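Local coordinates for protein HpuA (Kingella denitrificans ATCC 33394, PDB 5EC6) that probably serves as an outer-membrane lipoprotein receptor that binds haemoglobin, as a step in acquiring haem iron, at residues 15-27 with 105-117. Numbering follows the deposited sequence.
Sequences PIPVLRAVDTTSP and HPMQPLDSGGKMI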
# COMPACT_ATOMS: atom_id res chain seq x y z
N PRO A 15 -14.60 14.32 -18.60
CA PRO A 15 -13.34 13.66 -18.95
C PRO A 15 -12.30 13.82 -17.85
O PRO A 15 -12.23 14.86 -17.19
CB PRO A 15 -12.89 14.41 -20.20
CG PRO A 15 -13.56 15.77 -20.10
CD PRO A 15 -14.58 15.74 -18.99
N ILE A 16 -11.47 12.81 -17.67
CA ILE A 16 -10.46 12.89 -16.60
C ILE A 16 -9.37 13.84 -17.06
O ILE A 16 -8.88 13.71 -18.15
CB ILE A 16 -9.91 11.49 -16.24
CG1 ILE A 16 -11.08 10.58 -15.80
CG2 ILE A 16 -8.90 11.60 -15.10
CD1 ILE A 16 -10.84 9.09 -15.96
N PRO A 17 -9.00 14.81 -16.23
CA PRO A 17 -7.95 15.74 -16.61
C PRO A 17 -6.56 15.12 -16.67
O PRO A 17 -6.31 14.10 -16.02
CB PRO A 17 -8.01 16.80 -15.53
CG PRO A 17 -8.75 16.21 -14.40
CD PRO A 17 -9.65 15.18 -14.97
N VAL A 18 -5.67 15.75 -17.43
CA VAL A 18 -4.32 15.28 -17.59
C VAL A 18 -3.55 15.78 -16.40
O VAL A 18 -3.61 16.97 -16.06
CB VAL A 18 -3.70 15.76 -18.93
CG1 VAL A 18 -2.20 15.44 -18.99
CG2 VAL A 18 -4.43 15.10 -20.07
N LEU A 19 -2.80 14.89 -15.72
CA LEU A 19 -2.06 15.31 -14.56
C LEU A 19 -0.66 15.82 -14.94
O LEU A 19 0.13 15.11 -15.56
CB LEU A 19 -1.94 14.12 -13.59
CG LEU A 19 -1.28 14.42 -12.24
CD1 LEU A 19 -2.09 15.38 -11.40
CD2 LEU A 19 -1.01 13.12 -11.49
N ARG A 20 -0.37 17.05 -14.55
CA ARG A 20 0.94 17.62 -14.75
C ARG A 20 1.92 17.32 -13.62
O ARG A 20 1.58 17.39 -12.43
CB ARG A 20 0.85 19.14 -14.97
CG ARG A 20 0.10 19.50 -16.26
CD ARG A 20 0.02 21.02 -16.50
NE ARG A 20 -0.36 21.74 -15.28
CZ ARG A 20 -1.59 21.82 -14.76
NH1 ARG A 20 -2.64 21.25 -15.35
NH2 ARG A 20 -1.78 22.49 -13.63
N ALA A 21 3.16 17.10 -14.01
CA ALA A 21 4.23 16.84 -13.06
C ALA A 21 4.46 18.01 -12.14
O ALA A 21 4.32 19.19 -12.53
CB ALA A 21 5.50 16.50 -13.76
N VAL A 22 4.87 17.69 -10.92
CA VAL A 22 5.29 18.72 -9.97
C VAL A 22 6.70 19.20 -10.23
O VAL A 22 7.63 18.41 -10.34
CB VAL A 22 5.15 18.18 -8.51
CG1 VAL A 22 5.58 19.23 -7.49
CG2 VAL A 22 3.72 17.76 -8.26
N ASP A 23 6.92 20.52 -10.33
CA ASP A 23 8.28 20.98 -10.56
C ASP A 23 8.98 21.16 -9.24
O ASP A 23 8.93 22.22 -8.61
CB ASP A 23 8.29 22.27 -11.38
CG ASP A 23 9.67 22.87 -11.51
OD1 ASP A 23 10.72 22.23 -11.20
OD2 ASP A 23 9.69 24.02 -11.95
N THR A 24 9.68 20.12 -8.83
CA THR A 24 10.36 20.12 -7.56
C THR A 24 11.58 21.07 -7.53
O THR A 24 12.11 21.32 -6.48
CB THR A 24 10.81 18.72 -7.16
OG1 THR A 24 11.81 18.29 -8.09
CG2 THR A 24 9.61 17.76 -7.20
N THR A 25 11.99 21.62 -8.68
CA THR A 25 13.11 22.59 -8.64
C THR A 25 12.69 23.94 -8.05
O THR A 25 13.56 24.78 -7.72
CB THR A 25 13.75 22.82 -10.05
OG1 THR A 25 12.87 23.57 -10.90
CG2 THR A 25 14.12 21.48 -10.70
N SER A 26 11.38 24.15 -7.87
CA SER A 26 10.89 25.36 -7.19
C SER A 26 11.50 25.47 -5.81
O SER A 26 11.56 24.49 -5.06
CB SER A 26 9.35 25.34 -7.08
OG SER A 26 8.89 26.30 -6.13
N PRO A 27 11.93 26.68 -5.41
CA PRO A 27 12.41 26.87 -4.05
C PRO A 27 11.34 26.63 -2.98
O PRO A 27 11.65 26.48 -1.82
CB PRO A 27 12.91 28.33 -4.04
CG PRO A 27 12.23 28.98 -5.17
CD PRO A 27 11.86 27.94 -6.17
N HIS A 105 -10.84 0.11 -12.80
CA HIS A 105 -10.73 1.55 -12.55
C HIS A 105 -9.93 2.22 -13.65
O HIS A 105 -8.94 1.68 -14.13
CB HIS A 105 -10.07 1.88 -11.20
CG HIS A 105 -10.48 0.97 -10.09
ND1 HIS A 105 -11.26 1.39 -9.06
CD2 HIS A 105 -10.16 -0.32 -9.82
CE1 HIS A 105 -11.46 0.39 -8.22
NE2 HIS A 105 -10.81 -0.66 -8.67
N PRO A 106 -10.37 3.40 -14.09
CA PRO A 106 -9.55 4.15 -15.03
C PRO A 106 -8.29 4.74 -14.36
O PRO A 106 -8.36 5.17 -13.22
CB PRO A 106 -10.50 5.29 -15.47
CG PRO A 106 -11.35 5.55 -14.28
CD PRO A 106 -11.57 4.17 -13.66
N MET A 107 -7.17 4.76 -15.06
CA MET A 107 -5.97 5.42 -14.59
C MET A 107 -5.94 6.85 -15.11
O MET A 107 -6.48 7.12 -16.20
CB MET A 107 -4.75 4.67 -15.09
CG MET A 107 -4.74 3.20 -14.66
SD MET A 107 -3.29 2.27 -15.21
CE MET A 107 -1.98 2.94 -14.23
N GLN A 108 -5.35 7.74 -14.36
CA GLN A 108 -5.30 9.14 -14.80
C GLN A 108 -4.23 9.33 -15.83
O GLN A 108 -3.07 8.97 -15.62
CB GLN A 108 -5.08 10.08 -13.64
CG GLN A 108 -5.16 11.57 -14.07
CD GLN A 108 -5.10 12.57 -12.94
OE1 GLN A 108 -4.69 12.28 -11.82
NE2 GLN A 108 -5.50 13.82 -13.25
N PRO A 109 -4.57 9.96 -17.00
CA PRO A 109 -3.48 10.28 -17.92
C PRO A 109 -2.54 11.36 -17.42
O PRO A 109 -2.95 12.25 -16.71
CB PRO A 109 -4.22 10.79 -19.17
CG PRO A 109 -5.46 11.34 -18.64
CD PRO A 109 -5.86 10.49 -17.45
N LEU A 110 -1.27 11.26 -17.81
CA LEU A 110 -0.21 12.15 -17.36
C LEU A 110 0.31 13.02 -18.51
O LEU A 110 0.25 12.64 -19.67
CB LEU A 110 0.99 11.36 -16.83
CG LEU A 110 0.63 10.32 -15.75
CD1 LEU A 110 1.88 9.56 -15.35
CD2 LEU A 110 -0.03 11.00 -14.55
N ASP A 111 0.90 14.13 -18.14
CA ASP A 111 1.59 15.01 -19.11
C ASP A 111 2.52 14.29 -20.09
O ASP A 111 2.57 14.66 -21.26
CB ASP A 111 2.30 16.17 -18.42
CG ASP A 111 3.29 15.75 -17.33
OD1 ASP A 111 3.46 14.54 -17.09
OD2 ASP A 111 3.89 16.67 -16.75
N SER A 112 3.23 13.26 -19.62
CA SER A 112 4.19 12.44 -20.39
C SER A 112 3.56 11.46 -21.41
O SER A 112 4.29 10.84 -22.22
CB SER A 112 5.00 11.58 -19.40
OG SER A 112 4.06 10.72 -18.77
N GLY A 113 2.25 11.25 -21.28
CA GLY A 113 1.53 10.22 -21.97
C GLY A 113 1.45 8.91 -21.24
O GLY A 113 0.86 7.92 -21.71
N GLY A 114 2.08 8.88 -20.06
CA GLY A 114 1.88 7.75 -19.17
C GLY A 114 0.54 7.83 -18.47
O GLY A 114 -0.32 8.67 -18.77
N LYS A 115 0.33 6.92 -17.51
CA LYS A 115 -0.87 6.97 -16.67
C LYS A 115 -0.45 6.60 -15.23
O LYS A 115 0.56 5.95 -15.03
CB LYS A 115 -1.96 5.99 -17.12
CG LYS A 115 -2.33 6.08 -18.60
CD LYS A 115 -3.42 5.08 -18.94
CE LYS A 115 -3.75 5.04 -20.43
NZ LYS A 115 -4.06 6.40 -20.93
N MET A 116 -1.31 6.98 -14.30
CA MET A 116 -1.06 6.68 -12.87
C MET A 116 -2.31 6.36 -12.12
O MET A 116 -3.38 6.90 -12.32
CB MET A 116 -0.35 7.87 -12.23
CG MET A 116 -0.02 7.72 -10.75
SD MET A 116 0.76 9.22 -10.19
CE MET A 116 0.91 8.91 -8.43
N ILE A 117 -2.18 5.44 -11.15
CA ILE A 117 -3.24 5.27 -10.17
C ILE A 117 -2.61 4.88 -8.81
O ILE A 117 -1.49 4.31 -8.76
CB ILE A 117 -4.20 4.17 -10.62
CG1 ILE A 117 -5.54 4.28 -9.84
CG2 ILE A 117 -3.55 2.82 -10.52
CD1 ILE A 117 -6.72 3.65 -10.47
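L19 packs across the side chain of Q108 at about a right angle. L19 CB lies 3.6 Å from Q108 CD. L19 CD2 reaches L110 CD2 at 3.8 Å, and these two leucine side chains run side by side in the same direction. Q108 is extended, with CG anti to the backbone N (chi1 -175°), and this carries its amide to the 15-27 segment. There Q108 NE2 donates to P17 O at 2.9 Å. The bond is nearly straight (169°) and lies in the Q108 amide plane, but it meets the carbonyl from above its plane. The L19 backbone is held at both ends: L19 N donates to P109 O (2.8 Å), and D111 N donates to L19 O (2.9 Å). This makes a single beta bridge between L19 and L110. D111 is the second residue of the type I turn L110-G113, which links strands 104-109 and 115-118. D111 OD2 takes the N-H of A21 from above the carboxylate plane (N to OD2 2.9 Å). D111 OD1 is hydrogen-bonded to Y81 OH on strand 80-81. I16 CD1 adds apolar contact against P106 CB (3.8 Å). Four hydrogen bonds, two using side-chain groups, thus fasten the irregular N-terminal segment to the end of strand 104-109 and the turn after it.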